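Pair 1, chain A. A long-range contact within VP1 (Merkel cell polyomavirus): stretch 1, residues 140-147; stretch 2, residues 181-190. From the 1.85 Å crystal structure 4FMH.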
# COMPACT_ATOMS: atom_id res chain seq x y z
N GLU A 140 15.16 27.87 -12.63
CA GLU A 140 14.91 29.11 -11.91
C GLU A 140 14.34 28.73 -10.53
O GLU A 140 13.97 27.56 -10.34
CB GLU A 140 13.95 30.02 -12.68
CG GLU A 140 12.55 29.45 -12.88
CD GLU A 140 11.74 30.25 -13.88
OE1 GLU A 140 10.91 31.08 -13.45
OE2 GLU A 140 11.96 30.07 -15.10
N PRO A 141 14.28 29.68 -9.58
CA PRO A 141 13.78 29.33 -8.25
C PRO A 141 12.38 28.72 -8.29
O PRO A 141 11.56 29.09 -9.15
CB PRO A 141 13.72 30.68 -7.52
CG PRO A 141 14.68 31.57 -8.24
CD PRO A 141 14.68 31.11 -9.67
N LEU A 142 12.12 27.78 -7.39
CA LEU A 142 10.80 27.18 -7.25
C LEU A 142 9.80 28.23 -6.76
O LEU A 142 10.08 28.97 -5.81
CB LEU A 142 10.85 25.99 -6.28
CG LEU A 142 9.60 25.12 -6.15
CD1 LEU A 142 9.40 24.29 -7.41
CD2 LEU A 142 9.72 24.22 -4.91
N ASP A 143 8.65 28.30 -7.42
CA ASP A 143 7.59 29.22 -7.01
C ASP A 143 6.84 28.63 -5.84
O ASP A 143 6.48 27.45 -5.86
CB ASP A 143 6.64 29.51 -8.18
CG ASP A 143 7.32 30.24 -9.33
OD1 ASP A 143 7.80 31.37 -9.12
OD2 ASP A 143 7.38 29.68 -10.45
N LEU A 144 6.59 29.45 -4.82
CA LEU A 144 5.91 28.99 -3.61
C LEU A 144 4.56 29.66 -3.39
O LEU A 144 4.37 30.82 -3.74
CB LEU A 144 6.79 29.25 -2.38
CG LEU A 144 8.19 28.63 -2.36
CD1 LEU A 144 9.02 29.16 -1.18
CD2 LEU A 144 8.13 27.11 -2.33
N GLN A 145 3.64 28.91 -2.80
CA GLN A 145 2.34 29.41 -2.39
C GLN A 145 2.30 29.31 -0.86
O GLN A 145 2.65 28.27 -0.30
CB GLN A 145 1.21 28.58 -3.02
CG GLN A 145 -0.19 28.87 -2.45
CD GLN A 145 -0.72 30.26 -2.78
OE1 GLN A 145 -0.86 30.61 -3.95
NE2 GLN A 145 -1.04 31.04 -1.75
N GLY A 146 1.86 30.38 -0.21
CA GLY A 146 1.73 30.37 1.25
C GLY A 146 0.35 29.90 1.71
O GLY A 146 -0.68 30.31 1.15
N LEU A 147 0.34 29.05 2.73
CA LEU A 147 -0.90 28.60 3.37
C LEU A 147 -0.54 28.03 4.72
O LEU A 147 0.35 27.18 4.82
CB LEU A 147 -1.63 27.54 2.52
CG LEU A 147 -3.04 27.08 2.92
CD1 LEU A 147 -3.81 26.62 1.68
CD2 LEU A 147 -3.02 25.98 4.00
N LEU A 181 -6.25 29.43 0.07
CA LEU A 181 -5.36 29.93 -0.97
C LEU A 181 -5.58 31.43 -1.18
O LEU A 181 -6.63 31.84 -1.68
CB LEU A 181 -5.54 29.16 -2.28
CG LEU A 181 -4.39 29.23 -3.31
CD1 LEU A 181 -4.59 28.19 -4.39
CD2 LEU A 181 -4.24 30.64 -3.92
N ASP A 182 -4.59 32.22 -0.78
CA ASP A 182 -4.57 33.67 -1.05
C ASP A 182 -3.53 33.91 -2.16
O ASP A 182 -2.35 33.65 -1.96
CB ASP A 182 -4.21 34.44 0.22
CG ASP A 182 -3.94 35.94 -0.02
OD1 ASP A 182 -4.27 36.49 -1.09
OD2 ASP A 182 -3.39 36.58 0.90
N PRO A 183 -3.99 34.37 -3.34
CA PRO A 183 -3.09 34.58 -4.48
C PRO A 183 -1.95 35.58 -4.22
O PRO A 183 -0.94 35.55 -4.91
CB PRO A 183 -4.02 35.12 -5.57
CG PRO A 183 -5.38 34.70 -5.15
CD PRO A 183 -5.37 34.74 -3.66
N GLN A 184 -2.11 36.44 -3.22
CA GLN A 184 -1.06 37.40 -2.88
C GLN A 184 0.06 36.76 -2.06
O GLN A 184 1.17 37.30 -2.00
CB GLN A 184 -1.63 38.61 -2.15
CG GLN A 184 -2.59 39.43 -2.99
CD GLN A 184 -3.16 40.60 -2.22
OE1 GLN A 184 -2.48 41.60 -1.99
NE2 GLN A 184 -4.42 40.48 -1.83
N ALA A 185 -0.22 35.62 -1.42
CA ALA A 185 0.76 34.94 -0.58
C ALA A 185 1.69 34.07 -1.41
O ALA A 185 1.59 32.84 -1.40
CB ALA A 185 0.07 34.11 0.51
N LYS A 186 2.59 34.72 -2.16
CA LYS A 186 3.51 34.00 -3.04
C LYS A 186 4.96 34.41 -2.79
O LYS A 186 5.23 35.52 -2.30
CB LYS A 186 3.13 34.23 -4.51
CG LYS A 186 1.80 33.56 -4.90
CD LYS A 186 1.58 33.58 -6.41
CE LYS A 186 0.16 33.16 -6.76
NZ LYS A 186 -0.08 31.74 -6.47
N ALA A 187 5.88 33.50 -3.08
CA ALA A 187 7.31 33.76 -2.90
C ALA A 187 8.11 32.86 -3.82
O ALA A 187 7.57 31.95 -4.45
CB ALA A 187 7.71 33.52 -1.44
N LYS A 188 9.41 33.13 -3.90
CA LYS A 188 10.32 32.26 -4.64
C LYS A 188 11.30 31.61 -3.68
O LYS A 188 11.82 32.26 -2.78
CB LYS A 188 11.05 33.06 -5.73
CG LYS A 188 10.08 33.75 -6.66
CD LYS A 188 10.68 34.11 -8.00
CE LYS A 188 9.59 34.61 -8.92
NZ LYS A 188 10.13 35.38 -10.08
N LEU A 189 11.52 30.30 -3.84
CA LEU A 189 12.46 29.58 -2.99
C LEU A 189 13.89 29.89 -3.41
O LEU A 189 14.49 29.21 -4.25
CB LEU A 189 12.17 28.07 -3.01
CG LEU A 189 13.02 27.13 -2.14
CD1 LEU A 189 13.09 27.59 -0.67
CD2 LEU A 189 12.49 25.72 -2.24
N ASP A 190 14.44 30.95 -2.81
CA ASP A 190 15.73 31.48 -3.24
C ASP A 190 16.77 31.54 -2.11
O ASP A 190 17.86 32.09 -2.29
CB ASP A 190 15.55 32.86 -3.90
CG ASP A 190 14.86 33.87 -2.98
OD1 ASP A 190 14.80 33.64 -1.75
OD2 ASP A 190 14.40 34.91 -3.49
O HOH W 1 14.15 26.96 -5.73
O HOH W 2 -2.74 31.91 1.73

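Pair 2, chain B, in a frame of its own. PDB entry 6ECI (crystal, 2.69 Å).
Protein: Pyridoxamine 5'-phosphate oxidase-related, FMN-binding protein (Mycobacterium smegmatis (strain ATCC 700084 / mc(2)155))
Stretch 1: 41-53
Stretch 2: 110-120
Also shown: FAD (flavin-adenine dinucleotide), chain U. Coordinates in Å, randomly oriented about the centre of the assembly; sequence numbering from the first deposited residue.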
# COMPACT_ATOMS: atom_id res chain seq x y z
N VAL B 41 -10.06 4.24 -11.97
CA VAL B 41 -9.28 5.11 -12.84
C VAL B 41 -10.23 5.77 -13.83
O VAL B 41 -11.05 5.09 -14.46
CB VAL B 41 -8.18 4.33 -13.58
CG1 VAL B 41 -7.44 5.23 -14.53
CG2 VAL B 41 -7.23 3.69 -12.58
N GLN B 42 -10.13 7.09 -13.96
CA GLN B 42 -10.95 7.86 -14.89
C GLN B 42 -10.07 8.89 -15.57
O GLN B 42 -9.65 9.87 -14.93
CB GLN B 42 -12.11 8.56 -14.17
CG GLN B 42 -13.29 7.67 -13.84
CD GLN B 42 -14.49 8.48 -13.39
OE1 GLN B 42 -14.35 9.61 -12.93
NE2 GLN B 42 -15.68 7.90 -13.52
N ASN B 43 -9.79 8.69 -16.86
CA ASN B 43 -9.05 9.64 -17.69
C ASN B 43 -7.72 10.02 -17.04
O ASN B 43 -7.43 11.20 -16.78
CB ASN B 43 -9.89 10.88 -17.98
CG ASN B 43 -11.25 10.55 -18.54
OD1 ASN B 43 -12.28 10.94 -17.99
ND2 ASN B 43 -11.27 9.81 -19.65
N ARG B 44 -6.90 9.00 -16.77
CA ARG B 44 -5.59 9.18 -16.15
C ARG B 44 -5.71 9.99 -14.85
O ARG B 44 -4.92 10.89 -14.58
CB ARG B 44 -4.60 9.84 -17.12
CG ARG B 44 -4.66 9.25 -18.52
CD ARG B 44 -3.31 9.24 -19.20
NE ARG B 44 -3.15 8.04 -20.02
CZ ARG B 44 -2.03 7.69 -20.65
NH1 ARG B 44 -0.95 8.47 -20.58
NH2 ARG B 44 -1.99 6.57 -21.36
N THR B 45 -6.74 9.68 -14.07
CA THR B 45 -6.87 10.18 -12.71
C THR B 45 -7.29 9.02 -11.82
O THR B 45 -7.86 8.03 -12.28
CB THR B 45 -7.88 11.33 -12.58
OG1 THR B 45 -9.22 10.81 -12.71
CG2 THR B 45 -7.65 12.39 -13.63
N VAL B 46 -7.01 9.15 -10.53
CA VAL B 46 -7.31 8.12 -9.54
C VAL B 46 -8.46 8.64 -8.69
O VAL B 46 -8.26 9.48 -7.80
CB VAL B 46 -6.09 7.75 -8.69
CG1 VAL B 46 -6.43 6.64 -7.71
CG2 VAL B 46 -4.93 7.34 -9.58
N LEU B 47 -9.67 8.14 -8.95
CA LEU B 47 -10.86 8.60 -8.26
C LEU B 47 -11.17 7.73 -7.05
O LEU B 47 -11.07 6.50 -7.12
CB LEU B 47 -12.06 8.59 -9.21
CG LEU B 47 -13.42 8.90 -8.57
CD1 LEU B 47 -13.48 10.35 -8.11
CD2 LEU B 47 -14.54 8.60 -9.53
N PHE B 48 -11.54 8.37 -5.95
CA PHE B 48 -11.99 7.64 -4.77
C PHE B 48 -12.92 8.53 -3.96
O PHE B 48 -13.01 9.74 -4.17
CB PHE B 48 -10.81 7.17 -3.91
CG PHE B 48 -10.00 8.28 -3.31
CD1 PHE B 48 -9.06 8.96 -4.07
CD2 PHE B 48 -10.15 8.63 -1.98
CE1 PHE B 48 -8.29 9.97 -3.52
CE2 PHE B 48 -9.39 9.64 -1.42
CZ PHE B 48 -8.46 10.31 -2.19
N ARG B 49 -13.64 7.90 -3.04
CA ARG B 49 -14.53 8.60 -2.12
C ARG B 49 -13.89 8.64 -0.74
O ARG B 49 -13.14 7.75 -0.35
CB ARG B 49 -15.90 7.93 -2.05
CG ARG B 49 -16.88 8.48 -3.07
CD ARG B 49 -18.17 7.68 -3.18
NE ARG B 49 -18.41 6.78 -2.05
CZ ARG B 49 -19.09 7.12 -0.96
NH1 ARG B 49 -19.58 8.35 -0.84
NH2 ARG B 49 -19.28 6.24 0.02
N THR B 50 -14.20 9.70 -0.01
CA THR B 50 -13.62 9.95 1.30
C THR B 50 -14.73 10.04 2.33
O THR B 50 -15.82 10.55 2.05
CB THR B 50 -12.76 11.23 1.27
OG1 THR B 50 -11.40 10.91 1.59
CG2 THR B 50 -13.28 12.28 2.24
N ALA B 51 -14.46 9.51 3.52
CA ALA B 51 -15.42 9.55 4.62
C ALA B 51 -15.16 10.81 5.44
O ALA B 51 -14.00 11.15 5.71
CB ALA B 51 -15.31 8.30 5.49
N GLU B 52 -16.23 11.50 5.81
CA GLU B 52 -16.09 12.81 6.43
C GLU B 52 -15.66 12.69 7.89
O GLU B 52 -15.90 11.67 8.54
CB GLU B 52 -17.40 13.59 6.31
CG GLU B 52 -17.35 14.80 5.37
CD GLU B 52 -16.56 15.99 5.93
OE1 GLU B 52 -15.73 15.80 6.84
OE2 GLU B 52 -16.83 17.13 5.48
N GLY B 53 -15.00 13.73 8.38
CA GLY B 53 -14.37 13.68 9.69
C GLY B 53 -13.20 12.74 9.81
O GLY B 53 -12.63 12.62 10.91
N ALA B 110 -25.26 8.69 2.69
CA ALA B 110 -25.32 9.26 1.35
C ALA B 110 -24.49 10.53 1.24
O ALA B 110 -24.61 11.25 0.25
CB ALA B 110 -26.77 9.53 0.96
N LYS B 111 -23.68 10.81 2.26
CA LYS B 111 -22.68 11.87 2.19
C LYS B 111 -21.61 11.49 1.19
O LYS B 111 -21.05 10.39 1.24
CB LYS B 111 -22.08 12.10 3.58
CG LYS B 111 -20.60 12.45 3.67
CD LYS B 111 -20.32 13.85 3.18
CE LYS B 111 -21.10 14.83 4.02
NZ LYS B 111 -20.67 15.01 5.40
N THR B 112 -21.36 12.38 0.24
CA THR B 112 -20.37 12.12 -0.78
C THR B 112 -19.25 13.14 -0.66
O THR B 112 -19.47 14.29 -0.27
CB THR B 112 -21.01 12.13 -2.18
OG1 THR B 112 -20.22 11.36 -3.09
CG2 THR B 112 -21.22 13.54 -2.72
N HIS B 113 -18.03 12.69 -0.94
CA HIS B 113 -16.85 13.55 -0.96
C HIS B 113 -15.89 12.92 -1.97
O HIS B 113 -15.04 12.10 -1.61
CB HIS B 113 -16.21 13.70 0.41
CG HIS B 113 -15.23 14.83 0.49
ND1 HIS B 113 -14.76 15.33 1.69
CD2 HIS B 113 -14.65 15.57 -0.48
CE1 HIS B 113 -13.92 16.33 1.44
NE2 HIS B 113 -13.83 16.49 0.13
N TRP B 114 -16.05 13.29 -3.23
CA TRP B 114 -15.24 12.74 -4.30
C TRP B 114 -13.88 13.43 -4.33
O TRP B 114 -13.79 14.66 -4.28
CB TRP B 114 -15.93 12.91 -5.65
CG TRP B 114 -17.26 12.23 -5.75
CD1 TRP B 114 -18.49 12.80 -5.57
CD2 TRP B 114 -17.50 10.86 -6.08
NE1 TRP B 114 -19.47 11.86 -5.75
CE2 TRP B 114 -18.89 10.66 -6.07
CE3 TRP B 114 -16.67 9.78 -6.37
CZ2 TRP B 114 -19.47 9.43 -6.34
CZ3 TRP B 114 -17.24 8.55 -6.64
CH2 TRP B 114 -18.63 8.38 -6.62
N VAL B 115 -12.82 12.63 -4.42
CA VAL B 115 -11.45 13.13 -4.52
C VAL B 115 -10.78 12.44 -5.70
O VAL B 115 -11.03 11.26 -5.97
CB VAL B 115 -10.66 12.88 -3.22
CG1 VAL B 115 -9.29 13.54 -3.28
CG2 VAL B 115 -11.44 13.38 -2.01
N ARG B 116 -9.93 13.18 -6.41
CA ARG B 116 -9.13 12.63 -7.49
C ARG B 116 -7.66 12.91 -7.23
O ARG B 116 -7.30 14.01 -6.80
CB ARG B 116 -9.51 13.22 -8.85
CG ARG B 116 -10.85 12.78 -9.41
CD ARG B 116 -11.02 13.32 -10.83
NE ARG B 116 -12.42 13.32 -11.26
CZ ARG B 116 -13.03 12.29 -11.84
NH1 ARG B 116 -12.37 11.16 -12.07
NH2 ARG B 116 -14.30 12.40 -12.19
N VAL B 117 -6.81 11.92 -7.48
CA VAL B 117 -5.37 12.12 -7.47
C VAL B 117 -4.97 12.53 -8.88
O VAL B 117 -4.95 11.70 -9.80
CB VAL B 117 -4.62 10.86 -7.02
CG1 VAL B 117 -3.12 11.10 -7.06
CG2 VAL B 117 -5.06 10.46 -5.63
N LEU B 118 -4.69 13.82 -9.07
CA LEU B 118 -4.26 14.31 -10.37
C LEU B 118 -2.78 14.02 -10.53
O LEU B 118 -1.95 14.58 -9.80
CB LEU B 118 -4.55 15.81 -10.51
CG LEU B 118 -6.00 16.22 -10.26
CD1 LEU B 118 -6.22 17.67 -10.66
CD2 LEU B 118 -6.98 15.30 -11.00
N PRO B 119 -2.40 13.17 -11.48
CA PRO B 119 -1.02 12.67 -11.51
C PRO B 119 -0.04 13.72 -11.99
O PRO B 119 -0.29 14.45 -12.95
CB PRO B 119 -1.10 11.49 -12.48
CG PRO B 119 -2.20 11.86 -13.41
CD PRO B 119 -3.21 12.62 -12.58
N THR B 120 1.09 13.78 -11.29
CA THR B 120 2.27 14.50 -11.76
C THR B 120 3.32 13.55 -12.33
O THR B 120 4.20 13.99 -13.08
CB THR B 120 2.86 15.34 -10.61
OG1 THR B 120 2.94 16.71 -11.02
CG2 THR B 120 4.24 14.84 -10.17
PA FAD U . -7.24 7.53 12.79
O1A FAD U . -8.15 7.36 13.95
O2A FAD U . -6.77 8.97 12.53
O5B FAD U . -5.99 6.58 12.87
C5B FAD U . -5.22 6.44 14.08
C4B FAD U . -4.22 5.33 13.87
O4B FAD U . -4.92 4.13 13.47
C3B FAD U . -3.21 5.58 12.76
O3B FAD U . -2.09 6.33 13.24
C2B FAD U . -2.81 4.15 12.36
O2B FAD U . -1.74 3.62 13.13
C1B FAD U . -4.11 3.37 12.60
N9A FAD U . -4.85 3.11 11.38
C8A FAD U . -5.68 3.97 10.71
N7A FAD U . -6.21 3.47 9.62
C5A FAD U . -5.68 2.19 9.56
C6A FAD U . -5.85 1.15 8.63
N6A FAD U . -6.63 1.22 7.55
N1A FAD U . -5.18 -0.01 8.87
C2A FAD U . -4.41 -0.09 9.95
N3A FAD U . -4.17 0.83 10.89
C4A FAD U . -4.85 1.96 10.63
N1 FAD U . -11.50 5.31 3.70
C2 FAD U . -12.02 6.17 2.77
O2 FAD U . -12.24 7.36 3.04
N3 FAD U . -12.31 5.71 1.50
C4 FAD U . -12.13 4.42 1.04
O4 FAD U . -12.43 4.12 -0.12
C4X FAD U . -11.58 3.51 2.04
N5 FAD U . -11.37 2.27 1.69
C5X FAD U . -10.84 1.41 2.64
C6 FAD U . -10.61 0.08 2.30
C7 FAD U . -10.09 -0.82 3.21
C7M FAD U . -9.85 -2.25 2.80
C8 FAD U . -9.77 -0.38 4.51
C8M FAD U . -9.20 -1.33 5.53
C9 FAD U . -10.00 0.94 4.86
C9A FAD U . -10.53 1.84 3.94
N10 FAD U . -10.77 3.19 4.27
C10 FAD U . -11.29 4.06 3.34
C1' FAD U . -10.46 3.70 5.61
C2' FAD U . -9.22 4.58 5.64
O2' FAD U . -8.05 3.78 5.78
C3' FAD U . -9.32 5.57 6.80
O3' FAD U . -9.26 6.90 6.32
C4' FAD U . -8.24 5.36 7.85
O4' FAD U . -8.59 4.19 8.60
C5' FAD U . -8.03 6.56 8.74
O5' FAD U . -9.27 6.89 9.39
P FAD U . -9.30 7.53 10.83
O1P FAD U . -10.47 6.93 11.63
O2P FAD U . -9.29 9.01 10.77
O3P FAD U . -7.95 7.00 11.47

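Superposing N, CA and C of 14 central residues brings pair 2 onto pair 1 with an RMSD of 0.9 Å. In both pairs two antiparallel strands approach to 4.6 Å between axes, and their N-to-C directions differ by 143° in pair 1 and 157° in pair 2. The register is the same: Asp143(A)–Lys188(A), Leu144(A)–Ala187(A) and Gln145(A)–Lys186(A) coincide with Leu47(B)–Arg116(B), Phe48(B)–Val115(B) and Arg49(B)–Trp114(B).

The backbone bonding repeats at matched positions. In pair 1, Leu144(A) N donates to Ala187(A) O at 2.7 Å and Ala187(A) N returns a bond to Leu144(A) O at 3.1 Å; in pair 2, Phe48(B) N to Val115(B) O and Val115(B) N to Phe48(B) O are both 2.9 Å. One step along, Leu189(A) N to Leu142(A) O is 2.8 Å and Val117(B) N to Val46(B) O is 2.9 Å. Here the return bonds differ: Val46(B) N reaches Val117(B) O weakly at 3.4 Å, whereas a water accepts from Leu142(A) N and donates to Leu189(A) O, 2.7 Å from each atom. At the other end, Gly146(A) N to Ala185(A) O, 2.7 Å, corresponds to Thr50(B) N to His113(B) O, 3.0 Å.

One face of each ladder is apolar, and at one matched pair on it a large residue faces a smaller one. Leu144(A) lies opposite Ala187(A), with CB of Leu144(A) 4.5 Å from CB of Ala187(A); the leucine also reaches diagonally, its CD1 lying 3.8 Å from CB of Leu189(A). Phe48(B), at the same position, meets a larger partner. Its ring carries Val115(B) CB over one face, 3.9 Å from the centroid, and has CG2 of Val117(B) near its plane, 3.9 Å from CE1 of Phe48(B). The neighbouring pairs are more alike: CB of Leu142(A) lies 4.1 Å from CB of Leu189(A), and CB of Val46(B) lies 3.8 Å from CB of Val117(B).

The other face shows the sharper contrast. In pair 1, Gln145(A) folds back (chi1 t, chi2 p) so that its amide serves polar partners: OE1 accepts from Lys186(A) NZ at 2.9 Å, while NE2 donates to Asp182(A) O at 2.9 Å, a carbonyl at the start of a type I turn. In pair 2 the matched positions meet through a CH-pi contact of aliphatic carbon over the aromatic face: CG of Arg49(B) sits 3.7 Å from the centroid of the six-membered ring of Trp114(B), 17° off its normal. The guanidinium bonds near its plane, NH1 of Arg49(B) donating to Lys111(B) O at 3.3 Å.

At the next pair on this face, Asp143(A) OD1 comes within 3.7 Å of Lys188(A) CE. Leu47(B) instead places CD1 over the guanidinium face of Arg116(B), whose NH1 bonds at its edge to Gln42(B) OE1 at 2.7 Å and Thr45(B) OG1 at 3.2 Å. The same frame thus accommodates both arrangements, burying 688 Å² in pair 1 and 985 Å² in pair 2.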